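PDB 2I44: serine-threonine phosphatase 2C from Toxoplasma gondii, which probably removes phosphate groups from serine and threonine residues of proteins as a metal-dependent phosphatase of the PP2C family. Local coordinates for residues E129-S140 / L227-L238. Residues are numbered along the deposited sequence; the frame is centred on the assembly and turned at random.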
ATOM      1  N   GLU A 129       0.105 -21.881   0.882  1.00 29.98           N
ATOM      2  CA  GLU A 129       0.452 -23.226   1.331  1.00 31.77           C
ATOM      3  C   GLU A 129      -0.315 -24.247   0.503  1.00 32.46           C
ATOM      4  O   GLU A 129       0.219 -25.289   0.125  1.00 31.21           O
ATOM      5  CB  GLU A 129       0.106 -23.397   2.813  1.00 33.28           C
ATOM      6  CG  GLU A 129       0.243 -24.826   3.318  1.00 36.29           C
ATOM      7  CD  GLU A 129       1.622 -25.402   3.060  1.00 39.88           C
ATOM      8  OE1 GLU A 129       2.606 -24.846   3.592  1.00 40.79           O
ATOM      9  OE2 GLU A 129       1.729 -26.405   2.320  1.00 41.18           O
ATOM     10  N   GLN A 130      -1.574 -23.928   0.222  1.00 32.43           N
ATOM     11  CA  GLN A 130      -2.436 -24.794  -0.569  1.00 33.45           C
ATOM     12  C   GLN A 130      -1.936 -24.943  -1.995  1.00 32.35           C
ATOM     13  O   GLN A 130      -1.753 -26.055  -2.483  1.00 32.58           O
ATOM     14  CB  GLN A 130      -3.863 -24.233  -0.613  1.00 36.20           C
ATOM     15  CG  GLN A 130      -4.636 -24.362   0.687  1.00 39.80           C
ATOM     16  CD  GLN A 130      -4.783 -25.806   1.130  1.00 42.45           C
ATOM     17  OE1 GLN A 130      -5.361 -26.634   0.417  1.00 44.36           O
ATOM     18  NE2 GLN A 130      -4.257 -26.118   2.312  1.00 41.66           N
ATOM     19  N   LEU A 131      -1.705 -23.814  -2.655  1.00 30.62           N
ATOM     20  CA  LEU A 131      -1.267 -23.816  -4.045  1.00 28.33           C
ATOM     21  C   LEU A 131       0.248 -23.831  -4.252  1.00 27.47           C
ATOM     22  O   LEU A 131       0.732 -23.564  -5.353  1.00 27.29           O
ATOM     23  CB  LEU A 131      -1.891 -22.615  -4.765  1.00 29.17           C
ATOM     24  CG  LEU A 131      -3.381 -22.419  -4.447  1.00 32.04           C
ATOM     25  CD1 LEU A 131      -3.915 -21.220  -5.221  1.00 33.01           C
ATOM     26  CD2 LEU A 131      -4.169 -23.674  -4.803  1.00 31.20           C
ATOM     27  N   ASN A 132       0.993 -24.147  -3.198  1.00 26.95           N
ATOM     28  CA  ASN A 132       2.454 -24.211  -3.272  1.00 26.69           C
ATOM     29  C   ASN A 132       3.161 -22.966  -3.808  1.00 24.35           C
ATOM     30  O   ASN A 132       4.059 -23.069  -4.640  1.00 23.52           O
ATOM     31  CB  ASN A 132       2.893 -25.422  -4.107  1.00 29.68           C
ATOM     32  CG  ASN A 132       2.356 -26.730  -3.563  1.00 33.90           C
ATOM     33  OD1 ASN A 132       1.398 -27.295  -4.098  1.00 37.21           O
ATOM     34  ND2 ASN A 132       2.966 -27.218  -2.486  1.00 34.08           N
ATOM     35  N   LYS A 133       2.755 -21.795  -3.332  1.00 22.98           N
ATOM     36  CA  LYS A 133       3.372 -20.532  -3.737  1.00 21.97           C
ATOM     37  C   LYS A 133       4.368 -20.181  -2.624  1.00 21.30           C
ATOM     38  O   LYS A 133       4.018 -19.500  -1.663  1.00 19.66           O
ATOM     39  CB  LYS A 133       2.298 -19.444  -3.849  1.00 24.82           C
ATOM     40  CG  LYS A 133       1.192 -19.762  -4.842  1.00 26.97           C
ATOM     41  CD  LYS A 133       1.749 -19.828  -6.253  1.00 31.37           C
ATOM     42  CE  LYS A 133       0.680 -20.215  -7.254  1.00 33.36           C
ATOM     43  NZ  LYS A 133       1.229 -20.153  -8.632  1.00 33.76           N
ATOM     44  N   ASP A 134       5.606 -20.648  -2.758  1.00 20.25           N
ATOM     45  CA  ASP A 134       6.619 -20.431  -1.727  1.00 20.61           C
ATOM     46  C   ASP A 134       7.103 -19.018  -1.459  1.00 18.71           C
ATOM     47  O   ASP A 134       7.357 -18.669  -0.310  1.00 18.72           O
ATOM     48  CB  ASP A 134       7.844 -21.306  -1.996  1.00 23.75           C
ATOM     49  CG  ASP A 134       7.534 -22.786  -1.913  1.00 26.24           C
ATOM     50  OD1 ASP A 134       6.499 -23.157  -1.314  1.00 27.64           O
ATOM     51  OD2 ASP A 134       8.338 -23.580  -2.439  1.00 31.15           O
ATOM     52  N   TYR A 135       7.233 -18.202  -2.500  1.00 17.80           N
ATOM     53  CA  TYR A 135       7.739 -16.856  -2.297  1.00 17.60           C
ATOM     54  C   TYR A 135       6.870 -15.719  -2.810  1.00 18.39           C
ATOM     55  O   TYR A 135       7.220 -14.553  -2.641  1.00 16.89           O
ATOM     56  CB  TYR A 135       9.146 -16.758  -2.897  1.00 19.00           C
ATOM     57  CG  TYR A 135      10.158 -17.644  -2.200  1.00 20.53           C
ATOM     58  CD1 TYR A 135      10.761 -17.240  -1.006  1.00 20.06           C
ATOM     59  CD2 TYR A 135      10.486 -18.902  -2.713  1.00 19.56           C
ATOM     60  CE1 TYR A 135      11.668 -18.065  -0.335  1.00 20.33           C
ATOM     61  CE2 TYR A 135      11.391 -19.740  -2.050  1.00 20.67           C
ATOM     62  CZ  TYR A 135      11.978 -19.316  -0.862  1.00 21.20           C
ATOM     63  OH  TYR A 135      12.870 -20.130  -0.204  1.00 19.56           O
ATOM     64  N   ALA A 136       5.748 -16.044  -3.440  1.00 17.17           N
ATOM     65  CA  ALA A 136       4.863 -14.999  -3.943  1.00 17.03           C
ATOM     66  C   ALA A 136       4.591 -14.022  -2.800  1.00 14.46           C
ATOM     67  O   ALA A 136       4.097 -14.414  -1.739  1.00 14.33           O
ATOM     68  CB  ALA A 136       3.551 -15.601  -4.455  1.00 17.44           C
ATOM     69  N   SER A 137       4.933 -12.756  -3.024  1.00 13.24           N
ATOM     70  CA  SER A 137       4.760 -11.710  -2.025  1.00 13.12           C
ATOM     71  C   SER A 137       4.192 -10.431  -2.633  1.00 12.38           C
ATOM     72  O   SER A 137       4.036 -10.319  -3.852  1.00 11.96           O
ATOM     73  CB  SER A 137       6.109 -11.368  -1.378  1.00 13.66           C
ATOM     74  OG  SER A 137       6.748 -12.508  -0.842  1.00 12.86           O
ATOM     75  N   SER A 138       3.893  -9.461  -1.771  1.00 10.84           N
ATOM     76  CA  SER A 138       3.369  -8.180  -2.220  1.00 11.73           C
ATOM     77  C   SER A 138       3.520  -7.104  -1.147  1.00 12.96           C
ATOM     78  O   SER A 138       3.407  -7.374   0.058  1.00 14.42           O
ATOM     79  CB  SER A 138       1.884  -8.311  -2.600  1.00 11.09           C
ATOM     80  OG  SER A 138       1.336  -7.070  -3.033  1.00 10.97           O
ATOM     81  N   THR A 139       3.804  -5.884  -1.581  1.00 13.00           N
ATOM     82  CA  THR A 139       3.896  -4.777  -0.647  1.00 14.32           C
ATOM     83  C   THR A 139       2.449  -4.337  -0.501  1.00 16.61           C
ATOM     84  O   THR A 139       1.545  -4.876  -1.153  1.00 17.37           O
ATOM     85  CB  THR A 139       4.614  -3.567  -1.228  1.00 13.96           C
ATOM     86  OG1 THR A 139       3.820  -3.050  -2.301  1.00 13.20           O
ATOM     87  CG2 THR A 139       6.002  -3.927  -1.731  1.00 13.82           C
ATOM     88  N   SER A 140       2.240  -3.336   0.338  1.00 16.87           N
ATOM     89  CA  SER A 140       0.919  -2.790   0.536  1.00 16.87           C
ATOM     90  C   SER A 140       0.939  -1.399   1.150  1.00 15.29           C
ATOM     91  O   SER A 140       1.724  -1.117   2.053  1.00 16.05           O
ATOM     92  CB  SER A 140       0.087  -3.721   1.425  1.00 16.78           C
ATOM     93  OG  SER A 140      -1.128  -3.103   1.817  1.00 13.55           O
ATOM     94  N   LEU A 227      13.959 -10.818  -1.069  1.00 17.21           N
ATOM     95  CA  LEU A 227      13.173  -9.603  -1.226  1.00 17.38           C
ATOM     96  C   LEU A 227      13.994  -8.418  -0.753  1.00 16.39           C
ATOM     97  O   LEU A 227      14.887  -8.561   0.083  1.00 15.43           O
ATOM     98  CB  LEU A 227      11.881  -9.691  -0.408  1.00 16.10           C
ATOM     99  CG  LEU A 227      10.933 -10.841  -0.753  1.00 15.96           C
ATOM    100  CD1 LEU A 227       9.715 -10.787   0.153  1.00 17.09           C
ATOM    101  CD2 LEU A 227      10.512 -10.729  -2.217  1.00 15.07           C
ATOM    102  N   GLN A 228      13.699  -7.242  -1.292  1.00 17.47           N
ATOM    103  CA  GLN A 228      14.425  -6.053  -0.887  1.00 18.67           C
ATOM    104  C   GLN A 228      13.645  -5.189   0.099  1.00 17.92           C
ATOM    105  O   GLN A 228      13.995  -4.044   0.351  1.00 17.96           O
ATOM    106  CB  GLN A 228      14.866  -5.265  -2.121  1.00 20.68           C
ATOM    107  CG  GLN A 228      16.000  -5.972  -2.842  1.00 24.72           C
ATOM    108  CD  GLN A 228      16.400  -5.303  -4.139  1.00 27.02           C
ATOM    109  OE1 GLN A 228      15.574  -5.102  -5.030  1.00 28.38           O
ATOM    110  NE2 GLN A 228      17.678  -4.961  -4.255  1.00 28.72           N
ATOM    111  N   TYR A 229      12.571  -5.753   0.642  1.00 17.74           N
ATOM    112  CA  TYR A 229      11.788  -5.086   1.674  1.00 18.09           C
ATOM    113  C   TYR A 229      11.547  -6.139   2.759  1.00 17.76           C
ATOM    114  O   TYR A 229      11.431  -7.335   2.464  1.00 17.02           O
ATOM    115  CB  TYR A 229      10.485  -4.482   1.125  1.00 17.66           C
ATOM    116  CG  TYR A 229       9.668  -5.341   0.197  1.00 18.53           C
ATOM    117  CD1 TYR A 229       8.653  -6.158   0.686  1.00 22.60           C
ATOM    118  CD2 TYR A 229       9.878  -5.304  -1.179  1.00 18.57           C
ATOM    119  CE1 TYR A 229       7.860  -6.915  -0.179  1.00 22.00           C
ATOM    120  CE2 TYR A 229       9.095  -6.056  -2.048  1.00 19.90           C
ATOM    121  CZ  TYR A 229       8.088  -6.857  -1.540  1.00 20.90           C
ATOM    122  OH  TYR A 229       7.297  -7.594  -2.383  1.00 21.90           O
ATOM    123  N   SER A 230      11.488  -5.693   4.007  1.00 15.81           N
ATOM    124  CA  SER A 230      11.351  -6.592   5.154  1.00 15.54           C
ATOM    125  C   SER A 230       9.965  -6.898   5.733  1.00 15.71           C
ATOM    126  O   SER A 230       9.851  -7.631   6.723  1.00 13.52           O
ATOM    127  CB  SER A 230      12.260  -6.079   6.265  1.00 17.21           C
ATOM    128  OG  SER A 230      12.180  -4.672   6.330  1.00 15.95           O
ATOM    129  N   ARG A 231       8.922  -6.321   5.145  1.00 14.32           N
ATOM    130  CA  ARG A 231       7.556  -6.572   5.594  1.00 14.81           C
ATOM    131  C   ARG A 231       6.699  -6.706   4.347  1.00 13.52           C
ATOM    132  O   ARG A 231       6.905  -5.987   3.369  1.00 13.26           O
ATOM    133  CB  ARG A 231       7.050  -5.432   6.490  1.00 13.44           C
ATOM    134  CG  ARG A 231       7.929  -5.194   7.710  1.00 13.81           C
ATOM    135  CD  ARG A 231       7.211  -4.395   8.780  1.00 14.73           C
ATOM    136  NE  ARG A 231       8.126  -3.904   9.805  1.00 15.98           N
ATOM    137  CZ  ARG A 231       7.746  -3.216  10.877  1.00 18.32           C
ATOM    138  NH1 ARG A 231       6.459  -2.945  11.069  1.00 16.65           N
ATOM    139  NH2 ARG A 231       8.657  -2.777  11.744  1.00 13.76           N
ATOM    140  N   ALA A 232       5.753  -7.637   4.372  1.00 13.74           N
ATOM    141  CA  ALA A 232       4.911  -7.856   3.209  1.00 13.67           C
ATOM    142  C   ALA A 232       3.847  -8.919   3.401  1.00 14.12           C
ATOM    143  O   ALA A 232       3.842  -9.660   4.392  1.00 12.29           O
ATOM    144  CB  ALA A 232       5.787  -8.247   2.028  1.00 17.25           C
ATOM    145  N   PHE A 233       2.932  -8.969   2.440  1.00 10.81           N
ATOM    146  CA  PHE A 233       1.892  -9.983   2.432  1.00 13.86           C
ATOM    147  C   PHE A 233       2.534 -11.157   1.691  1.00 13.58           C
ATOM    148  O   PHE A 233       3.310 -10.954   0.763  1.00 13.23           O
ATOM    149  CB  PHE A 233       0.680  -9.528   1.625  1.00 13.73           C
ATOM    150  CG  PHE A 233      -0.269  -8.648   2.377  1.00 14.33           C
ATOM    151  CD1 PHE A 233      -0.866  -9.089   3.551  1.00 12.10           C
ATOM    152  CD2 PHE A 233      -0.614  -7.396   1.877  1.00 15.31           C
ATOM    153  CE1 PHE A 233      -1.792  -8.306   4.216  1.00 12.80           C
ATOM    154  CE2 PHE A 233      -1.546  -6.597   2.536  1.00 15.54           C
ATOM    155  CZ  PHE A 233      -2.137  -7.055   3.709  1.00 16.62           C
ATOM    156  N   GLY A 234       2.219 -12.382   2.094  1.00 15.15           N
ATOM    157  CA  GLY A 234       2.784 -13.524   1.401  1.00 13.15           C
ATOM    158  C   GLY A 234       4.194 -13.878   1.833  1.00 12.66           C
ATOM    159  O   GLY A 234       4.516 -13.807   3.015  1.00 13.03           O
ATOM    160  N   GLY A 235       5.039 -14.266   0.883  1.00 11.47           N
ATOM    161  CA  GLY A 235       6.393 -14.644   1.232  1.00 12.38           C
ATOM    162  C   GLY A 235       6.367 -15.813   2.209  1.00 13.87           C
ATOM    163  O   GLY A 235       7.105 -15.829   3.197  1.00 14.19           O
ATOM    164  N   LYS A 236       5.524 -16.802   1.925  1.00 13.64           N
ATOM    165  CA  LYS A 236       5.391 -17.974   2.797  1.00 16.27           C
ATOM    166  C   LYS A 236       6.711 -18.489   3.366  1.00 15.31           C
ATOM    167  O   LYS A 236       6.872 -18.589   4.582  1.00 15.41           O
ATOM    168  CB  LYS A 236       4.681 -19.120   2.060  1.00 14.33           C
ATOM    169  CG  LYS A 236       4.500 -20.388   2.907  1.00 17.90           C
ATOM    170  CD  LYS A 236       3.604 -21.420   2.213  1.00 14.94           C
ATOM    171  CE  LYS A 236       4.253 -22.044   0.985  1.00 14.30           C
ATOM    172  NZ  LYS A 236       5.365 -22.969   1.332  1.00 15.20           N
ATOM    173  N   ASP A 237       7.661 -18.797   2.496  1.00 16.63           N
ATOM    174  CA  ASP A 237       8.941 -19.331   2.950  1.00 18.03           C
ATOM    175  C   ASP A 237       9.960 -18.323   3.485  1.00 17.80           C
ATOM    176  O   ASP A 237      11.158 -18.607   3.541  1.00 18.80           O
ATOM    177  CB  ASP A 237       9.553 -20.195   1.843  1.00 19.15           C
ATOM    178  CG  ASP A 237       8.759 -21.482   1.613  1.00 22.00           C
ATOM    179  OD1 ASP A 237       7.652 -21.602   2.180  1.00 21.30           O
ATOM    180  OD2 ASP A 237       9.237 -22.368   0.870  1.00 24.40           O
ATOM    181  N   LEU A 238       9.476 -17.153   3.888  1.00 18.22           N
ATOM    182  CA  LEU A 238      10.329 -16.121   4.477  1.00 18.87           C
ATOM    183  C   LEU A 238       9.678 -15.609   5.762  1.00 19.77           C
ATOM    184  O   LEU A 238      10.328 -14.981   6.603  1.00 21.61           O
ATOM    185  CB  LEU A 238      10.534 -14.952   3.506  1.00 19.64           C
ATOM    186  CG  LEU A 238      11.407 -15.180   2.268  1.00 16.46           C
ATOM    187  CD1 LEU A 238      11.419 -13.921   1.417  1.00 14.82           C
ATOM    188  CD2 LEU A 238      12.823 -15.577   2.688  1.00 14.51           C
TER
HETATM  189  O   HOH W   1       4.984 -25.524   2.743  1.00 37.18           O
HETATM  190  O   HOH W   2       4.162 -17.174  -0.566  1.00 12.42           O
HETATM  191  O   HOH W   3      13.530 -19.195   2.293  1.00 16.12           O
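A short antiparallel bridge in the PP2C fold pairs Ser138 with Phe233 beside the calcium site, and a salt-bridge network of Asp134, Lys236 and Asp237 lies in the loops beyond it. Ser138 O takes the N-H of Phe233 at 2.9 Å; Ser138 N returns a more bent bond to Phe233 O. Next along, Gly235 N points almost straight (176°) at Ala136 O, 2.8 Å away, and Asp237 N reaches Asp134 O. Gly234 and Gly235, both at positive phi, let the chain pass close by: Gly234 CA lies 3.5 Å from Ala136 O and Gly235 CA 3.0 Å from Ser137 OG. The Lys236 chain starts extended, then bends at chi3 and chi4 (69° and 71°), curling its NZ back to Asp134 OD1, met at 2.9 Å from above the carboxylate plane, and to Asp237 OD1. One water joins this NZ to Glu129 OE1. Asp237 CB lies over a face of the Tyr135 ring, while Leu238 CG meets its edge. Likewise Thr139 CG2 sits over the Tyr229 ring, 3.8 Å from its centroid. Arg217 pairs with Asp237 OD2. Phe233 packs against helices 66-80 and 98-130; strand 137-146 runs beside strand 53-62, where Thr139 OG1 hydrogen-bonds calcium ligand Asp60 N, and also bonds Ser158 OG.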